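Local coordinates for galactose-1-phosphate uridylyltransferase (Pyrobaculum aerophilum str. IM2, PDB 6K9Z) that catalyses uridylyl transfer from UDP-glucose to galactose 1-phosphate, giving UDP-galactose and glucose 1-phosphate, at the interface of chains A and B. Coordinates in Å, arbitrary orientation; residue numbers count along the deposited sequence, not the author numbering. Chains: chain A/B, Galactose-1-phosphate uridylyltransferase.

The interface of chains A and B. Residues chain A 66-67; chain B 174, 178.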
loop_
_atom_site.group_PDB
_atom_site.type_symbol
_atom_site.label_atom_id
_atom_site.label_comp_id
_atom_site.label_asym_id
_atom_site.label_seq_id
_atom_site.Cartn_x
_atom_site.Cartn_y
_atom_site.Cartn_z
ATOM N N ASP A 66 3.876 -27.083 0.833
ATOM C CA ASP A 66 4.587 -27.520 2.068
ATOM C C ASP A 66 5.101 -26.381 2.960
ATOM O O ASP A 66 4.866 -26.463 4.178
ATOM C CB ASP A 66 5.770 -28.417 1.700
ATOM C CG ASP A 66 6.722 -27.755 0.718
ATOM O OD1 ASP A 66 6.245 -26.949 -0.104
ATOM O OD2 ASP A 66 7.933 -28.040 0.789
ATOM N N LEU A 67 5.717 -25.342 2.402
ATOM C CA LEU A 67 6.360 -24.293 3.255
ATOM C C LEU A 67 5.367 -23.205 3.652
ATOM O O LEU A 67 5.852 -22.267 4.317
ATOM C CB LEU A 67 7.518 -23.583 2.531
ATOM C CG LEU A 67 8.708 -24.442 2.143
ATOM C CD1 LEU A 67 9.358 -23.876 0.894
ATOM C CD2 LEU A 67 9.724 -24.569 3.271
ATOM N N ARG B 174 15.370 -22.125 0.931
ATOM C CA ARG B 174 14.441 -23.279 0.819
ATOM C C ARG B 174 13.398 -22.986 -0.251
ATOM O O ARG B 174 13.069 -23.914 -1.046
ATOM C CB ARG B 174 13.758 -23.632 2.142
ATOM C CG ARG B 174 14.753 -24.037 3.226
ATOM C CD ARG B 174 15.467 -25.404 3.099
ATOM N NE ARG B 174 16.608 -25.479 2.149
ATOM C CZ ARG B 174 17.775 -24.782 2.213
ATOM N NH1 ARG B 174 18.024 -23.910 3.187
ATOM N NH2 ARG B 174 18.695 -24.942 1.275
ATOM N N LYS B 178 12.940 -24.964 -4.043
ATOM C CA LYS B 178 11.665 -25.684 -4.292
ATOM C C LYS B 178 10.932 -25.161 -5.514
ATOM O O LYS B 178 10.080 -25.925 -6.006
ATOM C CB LYS B 178 10.767 -25.671 -3.062
ATOM C CG LYS B 178 11.250 -26.665 -2.035
ATOM C CD LYS B 178 10.228 -27.061 -1.035
ATOM C CE LYS B 178 10.743 -28.215 -0.189
ATOM N NZ LYS B 178 11.434 -27.722 1.033
#
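B:Lys178 meets A:Asp66 and A:Leu67 where a loop of chain A lies against the last turn of helix 171-178 of chain B. The lysine gives the most surface of the residues here, about 50 Å². Its chain starts with CG beside the backbone N and opposite the carbonyl carbon (chi1 -77°). This sends it from the helix end toward the loop. CB stands back, 4.6 Å from the A:Leu67 methyl CD1. CG is only slightly nearer to that methyl. CD makes the main apolar contact, 3.8 Å from A:Leu67 CD1. It also lies 4.0 Å from the A:Asp66 carboxyl carbon CG. CD and CE both pass OD2 of A:Asp66 at modelled spacings too tight to be read closely. The chain then bends at its last torsion (chi4 91°). The ammonium NZ ends 3.5 Å from A:Asp66 OD2, a salt bridge rather loose in length. The other carboxylate oxygen, OD1, lies farther from the lysine tip.

A:Asp66 comes from the opposite direction and presents OD2. A:Leu67 crosses the lysine chain at a slant and leads with CD1. The same methyl lies 4.2 Å from the backbone O of B:Arg174, one turn earlier in the helix. The arginine side chain points away from the loop. The lysine thus offers carbon to the leucine and charge to the aspartate. With an alanine here instead of A:Asp66, the B:Lys178 ammonium would probably lose this charged mate and its tip would be freer to turn.

The patch is small, part of a larger two-fold interface, and lies about 37 Å from the engineered A:Phe140, which stands where the family carries its nucleophilic histidine. It repeats with the chains exchanged about the two-fold axis. It probably helps hold the loop of one subunit to the helix of the other, if this dimer is the biological one.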